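Local structure of N5-Carboxyaminoimidazole ribonucleotide synthetase (Staphylococcus aureus subsp. aureus, 3ORQ) at residues A[4-8]-A[201-205]; A[61-67]-A[83-88]; A[284-288]-A[304-310]; A[312-318]-A[353-359]. The protein catalyses the ATP-dependent conversion of 5-aminoimidazole ribonucleotide and bicarbonate to N5-carboxyaminoimidazole ribonucleotide. All coordinates share one frame; numbering follows the deposited sequence.

Contact 1: A[4-8]-A[201-205]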
# COMPACT_ATOMS: atom_id res chain seq x y z
N MSE A 4 12.57 0.98 27.39
CA MSE A 4 12.57 -0.32 26.74
C MSE A 4 11.12 -0.75 26.44
O MSE A 4 10.86 -1.33 25.37
CB MSE A 4 13.26 -1.38 27.63
CG MSE A 4 13.00 -2.87 27.24
SE MSE A 4 14.50 -3.99 26.51
CE MSE A 4 15.25 -2.74 25.23
N ASN A 5 10.20 -0.50 27.37
CA ASN A 5 8.79 -0.84 27.18
C ASN A 5 7.88 0.39 27.24
O ASN A 5 8.08 1.26 28.08
CB ASN A 5 8.32 -1.89 28.16
CG ASN A 5 9.16 -3.13 28.11
OD1 ASN A 5 8.88 -4.05 27.32
ND2 ASN A 5 10.23 -3.17 28.93
N PHE A 6 6.92 0.46 26.31
CA PHE A 6 6.12 1.67 26.14
C PHE A 6 4.69 1.39 25.65
O PHE A 6 4.31 0.25 25.41
CB PHE A 6 6.86 2.64 25.23
CG PHE A 6 7.21 2.07 23.90
CD1 PHE A 6 6.27 2.07 22.84
CD2 PHE A 6 8.49 1.54 23.68
CE1 PHE A 6 6.60 1.57 21.58
CE2 PHE A 6 8.84 1.01 22.42
CZ PHE A 6 7.88 1.01 21.36
N ASN A 7 3.86 2.42 25.57
CA ASN A 7 2.43 2.22 25.27
C ASN A 7 2.16 1.36 24.06
O ASN A 7 2.74 1.58 22.97
CB ASN A 7 1.75 3.54 25.10
CG ASN A 7 1.68 4.33 26.39
OD1 ASN A 7 2.16 3.90 27.45
ND2 ASN A 7 1.08 5.51 26.30
N LYS A 8 1.29 0.37 24.27
CA LYS A 8 0.73 -0.43 23.19
C LYS A 8 -0.54 0.25 22.71
O LYS A 8 -1.53 0.27 23.44
CB LYS A 8 0.47 -1.89 23.62
CG LYS A 8 1.78 -2.67 23.86
CD LYS A 8 1.56 -4.12 24.34
CE LYS A 8 2.93 -4.81 24.58
NZ LYS A 8 2.94 -6.04 25.44
N ARG A 201 13.25 -1.52 15.25
CA ARG A 201 13.37 -1.91 16.66
C ARG A 201 12.09 -1.52 17.34
O ARG A 201 11.57 -0.43 17.08
CB ARG A 201 14.54 -1.19 17.32
CG ARG A 201 15.64 -2.14 17.76
CD ARG A 201 16.66 -1.42 18.65
NE ARG A 201 16.63 -1.98 19.98
CZ ARG A 201 16.23 -1.36 21.08
NH1 ARG A 201 15.84 -0.09 21.05
NH2 ARG A 201 16.24 -2.05 22.22
N GLY A 202 11.55 -2.38 18.16
CA GLY A 202 10.26 -2.07 18.77
C GLY A 202 10.25 -2.37 20.26
O GLY A 202 11.29 -2.46 20.91
N ASN A 203 9.06 -2.53 20.78
CA ASN A 203 8.82 -2.83 22.17
C ASN A 203 9.62 -3.99 22.74
O ASN A 203 9.90 -4.96 22.05
CB ASN A 203 7.33 -3.17 22.31
CG ASN A 203 6.67 -2.35 23.34
OD1 ASN A 203 7.33 -1.69 24.14
ND2 ASN A 203 5.33 -2.34 23.32
N ASN A 204 9.96 -3.88 24.01
CA ASN A 204 10.68 -4.93 24.72
C ASN A 204 11.86 -5.52 23.93
O ASN A 204 11.98 -6.76 23.77
CB ASN A 204 9.71 -6.03 25.15
CG ASN A 204 10.29 -6.93 26.26
OD1 ASN A 204 11.05 -6.49 27.13
ND2 ASN A 204 9.91 -8.20 26.22
N ASN A 205 12.69 -4.64 23.40
CA ASN A 205 13.91 -5.04 22.69
C ASN A 205 13.73 -5.80 21.37
O ASN A 205 14.70 -6.34 20.84
CB ASN A 205 14.83 -5.86 23.64
CG ASN A 205 16.32 -5.73 23.27
OD1 ASN A 205 16.80 -4.66 22.85
ND2 ASN A 205 17.06 -6.85 23.40
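The amide of N203 lies over one face of the F6 ring, the two planes 28° apart, with N203 OD1 3.4 Å above the ring plane and displaced toward its rim. The second flat group is the guanidinium of R201, whose edge is met within its plane by two atoms: the methyl CE of selenomethionine M4, 3.2 Å from R201 NH2, and the side-chain amide oxygen N205 OD1, which accepts a hydrogen bond of 2.7 Å from R201 NH2 through an in-plane lone pair. The N203 amide also reads the backbone of the residue it stacks on. F6 N donates to N203 OD1 at 3.1 Å, in the carbonyl plane and on a lone pair, while a weak return bond runs from N203 ND2 to F6 O. CG of F6 sits between its own backbone N and carbonyl carbon (chi1 57°), which turns the ring back beside its own peptide N-H, where both meet N203 OD1. The firmer partner of N203 ND2 is G300 O, while the methylenes of K8 pass beside it, K8 CG 3.6 Å from N203 ND2. At the other end N204 N makes a weak bond to M4 O, and the bent M4 chain brings its SE to 3.4 Å from N205 CB. R201 NH1 is held by F250 O. An N-terminal segment preceding the first strand, 14-18, is thus laid across the turn of a beta hairpin, the one joining strands 191-201 and 207-218 of the ATP-grasp domain.

Contact 2: A[61-67]-A[83-88]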
# COMPACT_ATOMS: atom_id res chain seq x y z
N TYR A 61 9.33 23.54 11.68
CA TYR A 61 9.77 22.48 12.59
C TYR A 61 10.36 23.01 13.91
O TYR A 61 10.49 22.26 14.88
CB TYR A 61 10.76 21.56 11.89
CG TYR A 61 10.26 20.96 10.58
CD1 TYR A 61 9.15 20.12 10.55
CD2 TYR A 61 10.92 21.24 9.38
CE1 TYR A 61 8.70 19.54 9.34
CE2 TYR A 61 10.50 20.66 8.17
CZ TYR A 61 9.39 19.80 8.16
OH TYR A 61 8.96 19.27 6.96
N ASP A 62 10.69 24.29 13.96
CA ASP A 62 11.17 24.92 15.21
C ASP A 62 10.02 25.57 16.00
O ASP A 62 10.25 26.08 17.09
CB ASP A 62 12.23 26.00 14.90
CG ASP A 62 11.71 27.07 13.92
OD1 ASP A 62 11.11 26.68 12.91
OD2 ASP A 62 11.90 28.30 14.14
N ASP A 63 8.80 25.55 15.46
CA ASP A 63 7.65 26.26 16.03
C ASP A 63 7.07 25.47 17.21
O ASP A 63 6.37 24.45 17.04
CB ASP A 63 6.64 26.52 14.91
CG ASP A 63 5.39 27.27 15.36
OD1 ASP A 63 5.08 27.33 16.56
OD2 ASP A 63 4.67 27.80 14.48
N GLU A 64 7.38 25.93 18.43
CA GLU A 64 7.05 25.24 19.68
C GLU A 64 5.55 25.14 19.97
O GLU A 64 5.09 24.11 20.49
CB GLU A 64 7.80 25.91 20.87
CG GLU A 64 7.60 25.21 22.23
CD GLU A 64 8.46 25.79 23.39
OE1 GLU A 64 9.56 26.37 23.15
OE2 GLU A 64 8.03 25.64 24.56
N LYS A 65 4.79 26.18 19.65
CA LYS A 65 3.33 26.14 19.85
C LYS A 65 2.70 25.05 18.98
O LYS A 65 1.84 24.30 19.42
CB LYS A 65 2.63 27.48 19.53
CG LYS A 65 3.20 28.71 20.22
CD LYS A 65 2.59 28.95 21.59
CE LYS A 65 3.06 30.29 22.17
NZ LYS A 65 2.71 30.43 23.61
N ALA A 66 3.13 25.00 17.73
CA ALA A 66 2.57 24.05 16.77
C ALA A 66 2.97 22.62 17.15
O ALA A 66 2.13 21.73 17.11
CB ALA A 66 3.02 24.37 15.39
N LEU A 67 4.24 22.41 17.54
CA LEU A 67 4.67 21.07 17.94
C LEU A 67 3.86 20.60 19.17
O LEU A 67 3.45 19.44 19.24
CB LEU A 67 6.18 20.98 18.18
CG LEU A 67 7.12 21.19 16.97
CD1 LEU A 67 8.55 21.49 17.45
CD2 LEU A 67 7.11 19.98 16.00
N ASN A 83 15.31 16.96 10.52
CA ASN A 83 15.18 18.41 10.61
C ASN A 83 15.22 18.97 12.03
O ASN A 83 16.15 19.70 12.38
CB ASN A 83 13.85 18.87 9.97
CG ASN A 83 13.37 17.94 8.87
OD1 ASN A 83 13.85 18.00 7.74
ND2 ASN A 83 12.39 17.09 9.21
N ILE A 84 14.21 18.61 12.83
CA ILE A 84 13.92 19.23 14.12
C ILE A 84 15.10 19.38 15.08
O ILE A 84 16.02 18.57 15.06
CB ILE A 84 12.76 18.50 14.84
CG1 ILE A 84 12.54 19.09 16.25
CG2 ILE A 84 12.99 16.99 14.84
CD1 ILE A 84 11.28 18.66 16.96
N SER A 85 15.05 20.41 15.92
CA SER A 85 16.10 20.58 16.90
C SER A 85 15.94 19.58 18.04
O SER A 85 14.84 19.35 18.54
CB SER A 85 16.09 21.99 17.47
OG SER A 85 15.29 22.07 18.62
N ALA A 86 17.07 19.00 18.43
CA ALA A 86 17.12 18.07 19.53
C ALA A 86 16.54 18.67 20.81
O ALA A 86 15.90 17.95 21.60
CB ALA A 86 18.57 17.67 19.79
N GLN A 87 16.77 19.96 21.00
CA GLN A 87 16.29 20.65 22.18
C GLN A 87 14.76 20.73 22.20
O GLN A 87 14.15 20.54 23.24
CB GLN A 87 16.91 22.05 22.29
CG GLN A 87 17.25 22.46 23.73
CD GLN A 87 16.03 22.45 24.67
OE1 GLN A 87 15.93 21.61 25.60
NE2 GLN A 87 15.08 23.37 24.41
N GLN A 88 14.14 20.99 21.05
CA GLN A 88 12.68 21.05 20.97
C GLN A 88 12.08 19.65 21.22
O GLN A 88 11.08 19.50 21.92
CB GLN A 88 12.22 21.58 19.61
CG GLN A 88 12.07 23.10 19.53
CD GLN A 88 11.18 23.66 20.64
OE1 GLN A 88 9.98 23.40 20.68
NE2 GLN A 88 11.77 24.44 21.54
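Y61 and N83 stack ring against amide where two helices begin in the Rossmann-like preATP-grasp domain. Helix 64-73 belongs to the connection from strand 55-58 to strand 76-79, the two outermost strands of the parallel sheet, and helix 86-95 follows the latter strand. The ring of Y61 and the amide of N83 are only 10° from parallel, with N83 ND2 4.1 Å above the ring plane and over its centre. Hydrogen-bonding of Y61 OH to D42 helps fix the far end of that ring. The N83 side chain lies about 8 Å from the bound pyrophosphate, which places this end of the contact near the pyrophosphate site. Between the helix starts, L67 and I84 cross obliquely, their CD1 methyls 4.0 Å apart (L67 CD1 to I84 CD1); I18 of strand 14-18 packs on L67, and so does L92 of helix 86-95. On the outer side E64 and Q88 cross at about a right angle. E64 reaches out extended, its CG anti to the backbone N (chi1 -176°), whereas Q88 bends at chi2 and turns its amide across the E64 stem, with Q88 OE1 3.3 Å from E64 CB. Both helices carry an N-cap. D63 OD1 accepts from A66 N, which approaches from above the carboxylate plane, and S85 OG accepts from Q88 N at 2.9 Å. The same Q88 then gives its side-chain NE2 to E64 OE1, in a weak bond of 3.3 Å.

Contact 3: A[284-288]-A[304-310]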
# COMPACT_ATOMS: atom_id res chain seq x y z
N GLU A 284 6.91 -3.30 -2.54
CA GLU A 284 6.44 -4.34 -3.47
C GLU A 284 7.07 -5.71 -3.23
O GLU A 284 6.43 -6.75 -3.48
CB GLU A 284 6.71 -3.92 -4.92
CG GLU A 284 5.76 -2.82 -5.46
CD GLU A 284 6.16 -1.46 -4.97
OE1 GLU A 284 7.29 -1.38 -4.45
OE2 GLU A 284 5.36 -0.50 -5.05
N ALA A 285 8.31 -5.72 -2.75
CA ALA A 285 9.15 -6.95 -2.79
C ALA A 285 9.13 -7.80 -1.53
O ALA A 285 9.50 -8.98 -1.58
CB ALA A 285 10.56 -6.59 -3.15
N CYS A 286 8.67 -7.24 -0.42
CA CYS A 286 8.75 -7.96 0.90
C CYS A 286 7.37 -8.21 1.43
O CYS A 286 6.41 -7.59 0.97
CB CYS A 286 9.54 -7.15 1.96
SG CYS A 286 11.28 -6.89 1.55
N ASP A 287 7.27 -9.07 2.43
CA ASP A 287 5.97 -9.35 3.02
C ASP A 287 5.56 -8.25 4.00
O ASP A 287 4.39 -8.20 4.45
CB ASP A 287 5.94 -10.74 3.68
CG ASP A 287 7.14 -10.99 4.61
OD1 ASP A 287 8.05 -10.14 4.68
OD2 ASP A 287 7.17 -12.05 5.28
N TYR A 288 6.52 -7.39 4.36
CA TYR A 288 6.28 -6.18 5.17
C TYR A 288 7.14 -5.08 4.55
O TYR A 288 8.23 -5.37 4.06
CB TYR A 288 6.76 -6.35 6.61
CG TYR A 288 6.08 -7.48 7.40
CD1 TYR A 288 6.66 -8.76 7.41
CD2 TYR A 288 4.93 -7.25 8.15
CE1 TYR A 288 6.10 -9.81 8.11
CE2 TYR A 288 4.31 -8.33 8.86
CZ TYR A 288 4.93 -9.60 8.83
OH TYR A 288 4.39 -10.66 9.52
N PRO A 304 7.44 -8.60 13.15
CA PRO A 304 7.73 -9.95 12.66
C PRO A 304 9.18 -10.27 12.97
O PRO A 304 10.01 -9.36 12.96
CB PRO A 304 7.52 -9.83 11.18
CG PRO A 304 7.77 -8.31 10.91
CD PRO A 304 7.13 -7.66 12.08
N ASN A 305 9.49 -11.53 13.24
CA ASN A 305 10.86 -11.93 13.56
C ASN A 305 11.77 -11.87 12.37
O ASN A 305 12.95 -11.60 12.52
CB ASN A 305 10.88 -13.34 14.18
CG ASN A 305 10.21 -13.38 15.56
OD1 ASN A 305 9.45 -14.29 15.87
ND2 ASN A 305 10.47 -12.34 16.38
N SER A 306 11.23 -12.12 11.18
CA SER A 306 12.05 -11.97 9.98
C SER A 306 11.26 -11.33 8.87
O SER A 306 10.04 -11.30 8.90
CB SER A 306 12.65 -13.32 9.53
OG SER A 306 11.63 -14.11 8.95
N ILE A 307 11.98 -10.79 7.88
CA ILE A 307 11.34 -10.25 6.70
C ILE A 307 11.69 -11.10 5.48
O ILE A 307 12.85 -11.52 5.31
CB ILE A 307 11.71 -8.78 6.50
CG1 ILE A 307 11.04 -7.96 7.61
CG2 ILE A 307 11.16 -8.27 5.16
CD1 ILE A 307 11.96 -7.01 8.19
N GLU A 308 10.69 -11.40 4.65
CA GLU A 308 10.93 -12.27 3.50
C GLU A 308 11.01 -11.43 2.27
O GLU A 308 10.15 -10.60 2.05
CB GLU A 308 9.81 -13.30 3.30
CG GLU A 308 9.95 -14.53 4.13
CD GLU A 308 8.96 -15.63 3.74
OE1 GLU A 308 8.53 -16.37 4.67
OE2 GLU A 308 8.62 -15.77 2.53
N LEU A 309 12.03 -11.66 1.46
CA LEU A 309 12.03 -11.11 0.10
C LEU A 309 11.22 -12.06 -0.82
O LEU A 309 11.70 -13.16 -1.17
CB LEU A 309 13.47 -10.89 -0.39
CG LEU A 309 13.69 -10.28 -1.77
CD1 LEU A 309 13.24 -8.84 -1.83
CD2 LEU A 309 15.15 -10.35 -2.06
N LEU A 310 10.02 -11.67 -1.19
CA LEU A 310 9.12 -12.48 -2.06
C LEU A 310 9.61 -12.51 -3.53
O LEU A 310 9.47 -13.50 -4.23
CB LEU A 310 7.69 -11.94 -1.98
CG LEU A 310 7.12 -11.87 -0.55
CD1 LEU A 310 5.74 -11.19 -0.48
CD2 LEU A 310 7.09 -13.29 0.11
O HOH W 1 7.90 -12.78 7.54
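C286 and L309 form a single beta bridge, and the polar contacts spread out from it. L310 N donates to A285 O at 2.8 Å, almost in line with the carbonyl bond, and D287 N donates to E308 O at 3.3 Å; C286 CA adds a C-H...O contact to that oxygen, E308 O. D287 supplies the side-chain bond: E308 N reaches D287 OD1 at 2.9 Å, 40° out of the carboxylate plane. With CG placed between the backbone N and carbonyl carbon (chi1 49°), the D287 carboxylate curls back toward segment 304-310. Its other oxygen, D287 OD2, takes a bond from a water that also donates to S306 O, extending the link past the bridge. Charge enters through E308, whose OE1 stands 4.6 Å from D287 OD2; this like-charge proximity is probably eased by the salt bridge of E308 OE1 to K311 of the second subunit. The apolar contacts are of two kinds. P304 lies on one face of the Y288 ring in a CH-pi contact, P304 CG 3.6 Å from the ring centroid and only 11° off its normal. Aliphatic contacts add to this, with A285 CB 3.7 Å from L309 CD1 and C286 CB 3.8 Å from I307 CG2. The contact joins the end of helix 282-285 to the approach to strand 313-319, with strand 207-218 packing on C286 and I307, helix 290-298 on Y288 and P304, strand 351-358 on A285, and the second subunit reaching Y288 through H337 and L310 through its own L310.

Contact 4: A[312-318]-A[353-359]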
# COMPACT_ATOMS: atom_id res chain seq x y z
N PRO A 312 13.06 -10.63 -6.01
CA PRO A 312 14.18 -9.70 -6.03
C PRO A 312 13.74 -8.46 -6.78
O PRO A 312 12.70 -8.50 -7.48
CB PRO A 312 15.25 -10.41 -6.85
CG PRO A 312 14.92 -11.89 -6.79
CD PRO A 312 13.37 -11.89 -6.73
N ALA A 313 14.52 -7.37 -6.65
CA ALA A 313 14.03 -6.08 -7.08
C ALA A 313 15.11 -5.08 -7.43
O ALA A 313 16.21 -5.13 -6.92
CB ALA A 313 13.07 -5.48 -6.01
N VAL A 314 14.77 -4.18 -8.34
CA VAL A 314 15.68 -3.15 -8.77
C VAL A 314 14.88 -1.88 -8.68
O VAL A 314 13.86 -1.71 -9.38
CB VAL A 314 16.09 -3.38 -10.24
CG1 VAL A 314 16.97 -2.25 -10.71
CG2 VAL A 314 16.85 -4.67 -10.38
N MSE A 315 15.28 -1.00 -7.79
CA MSE A 315 14.49 0.20 -7.60
C MSE A 315 15.29 1.40 -8.12
O MSE A 315 16.49 1.51 -7.83
CB MSE A 315 14.21 0.38 -6.12
CG MSE A 315 13.42 1.66 -5.84
SE MSE A 315 13.92 2.44 -4.15
CE MSE A 315 14.14 4.20 -4.84
N MSE A 316 14.63 2.28 -8.87
CA MSE A 316 15.28 3.48 -9.43
C MSE A 316 14.61 4.70 -8.82
O MSE A 316 13.39 4.75 -8.76
CB MSE A 316 15.12 3.57 -10.95
CG MSE A 316 15.50 2.32 -11.72
SE MSE A 316 17.38 1.89 -11.54
CE MSE A 316 18.16 3.42 -12.45
N ASN A 317 15.39 5.67 -8.37
CA ASN A 317 14.81 6.96 -8.00
C ASN A 317 14.32 7.67 -9.24
O ASN A 317 14.80 7.40 -10.34
CB ASN A 317 15.83 7.84 -7.30
CG ASN A 317 15.66 7.84 -5.80
OD1 ASN A 317 14.64 7.36 -5.28
ND2 ASN A 317 16.66 8.36 -5.10
N LEU A 318 13.34 8.55 -9.09
CA LEU A 318 12.96 9.43 -10.22
C LEU A 318 13.15 10.89 -9.84
O LEU A 318 12.28 11.51 -9.24
CB LEU A 318 11.55 9.15 -10.75
CG LEU A 318 11.30 7.80 -11.45
CD1 LEU A 318 9.80 7.38 -11.46
CD2 LEU A 318 11.86 7.81 -12.89
N GLY A 353 9.67 10.84 -7.31
CA GLY A 353 9.01 9.54 -7.20
C GLY A 353 10.07 8.45 -7.28
O GLY A 353 11.26 8.76 -7.22
N HIS A 354 9.62 7.20 -7.41
CA HIS A 354 10.53 6.10 -7.68
C HIS A 354 9.76 4.98 -8.40
O HIS A 354 8.51 4.98 -8.50
CB HIS A 354 11.19 5.58 -6.39
CG HIS A 354 10.24 4.89 -5.45
ND1 HIS A 354 9.56 5.56 -4.45
CD2 HIS A 354 9.87 3.59 -5.35
CE1 HIS A 354 8.80 4.70 -3.78
NE2 HIS A 354 8.96 3.50 -4.32
N MSE A 355 10.52 4.03 -8.91
CA MSE A 355 9.94 2.90 -9.56
C MSE A 355 10.61 1.64 -9.01
O MSE A 355 11.80 1.63 -8.68
CB MSE A 355 10.09 3.01 -11.08
CG MSE A 355 11.47 3.35 -11.59
SE MSE A 355 11.46 3.37 -13.55
CE MSE A 355 9.99 4.41 -13.77
N THR A 356 9.84 0.59 -8.90
CA THR A 356 10.36 -0.65 -8.39
C THR A 356 10.01 -1.74 -9.38
O THR A 356 8.81 -2.00 -9.65
CB THR A 356 9.74 -0.99 -7.04
OG1 THR A 356 10.12 0.02 -6.10
CG2 THR A 356 10.21 -2.38 -6.55
N VAL A 357 11.05 -2.37 -9.89
CA VAL A 357 10.91 -3.40 -10.88
C VAL A 357 11.19 -4.75 -10.23
O VAL A 357 12.30 -5.07 -9.88
CB VAL A 357 11.88 -3.16 -12.04
CG1 VAL A 357 11.55 -4.05 -13.18
CG2 VAL A 357 11.86 -1.66 -12.49
N LEU A 358 10.16 -5.56 -10.07
CA LEU A 358 10.35 -6.89 -9.53
C LEU A 358 10.92 -7.73 -10.63
O LEU A 358 10.47 -7.63 -11.77
CB LEU A 358 9.03 -7.47 -9.04
CG LEU A 358 8.36 -6.70 -7.89
CD1 LEU A 358 7.05 -7.38 -7.46
CD2 LEU A 358 9.33 -6.58 -6.70
N THR A 359 11.91 -8.55 -10.32
CA THR A 359 12.61 -9.30 -11.38
C THR A 359 13.22 -10.62 -10.86
O THR A 359 13.69 -10.68 -9.72
CB THR A 359 13.74 -8.44 -11.99
OG1 THR A 359 14.37 -9.11 -13.09
CG2 THR A 359 14.78 -8.10 -10.93
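Strands 313-318 and 353-358 run antiparallel, their axes 4.4 Å apart at closest approach and 162° between their directions, with V314-V357 and M316-M355 as hydrogen-bonded pairs. Each of these pairs is closed by two bonds, as in M316 N to M355 O at 2.9 Å; T359 N to P312 O carries the ladder one residue past the strands, and L318 N bonds G353 O at its other end. On the face carrying M315 and H354, the selenomethionine crosses the imidazole stem at about a right angle. Bends at chi2 and chi3 of M315 bring its CE to 3.6 Å from H354 CB and its selenium to 4.9 Å from the ring centroid of H354, an oblique Met-aromatic contact. The imidazole is held by Y341 OH at ND1 and stacked with H339. Farther along this face A313 CB meets L358 CD2 at 4.0 Å, and helix 282-285 packs over both residues. The two strands extend the large antiparallel sheet of the ATP-grasp fold into the C-terminal domain, standing between strand 221-227 and strand 338-340. N317 helps seam the first of these joins, its ND2 bonded to L222 O. The face with V314, M316 and M355 is more purely apolar and is covered in part by helix 362-372, whose M369 packs on V314 and M316. There M316 CB lies 3.7 Å from M355 CG. M355 turns at chi3, which brings its terminal CE to 3.8 Å from L318 CD1, the two side chains crossing at about a right angle.

Contact 4 is the buried one of the four, a regular strand pair held by backbone bonds, with one largely apolar face and one mixed face bearing H354 and N317; the others are only partly buried and rely more on side-chain amides, carboxylates and caps. Contacts 3 and 4 touch: A285 of contact 3 packs on A313 and L358 of contact 4, and both contacts reach the second subunit. Contact 1 stands apart at the tip of a hairpin in the sheet that contact 4 extends, about 20 Å from contact 4 at the nearest atoms. Contact 2, nested in the chain loop that contact 1 closes, belongs to the parallel-sheet domain instead, and lies across the chain's centre from contact 4.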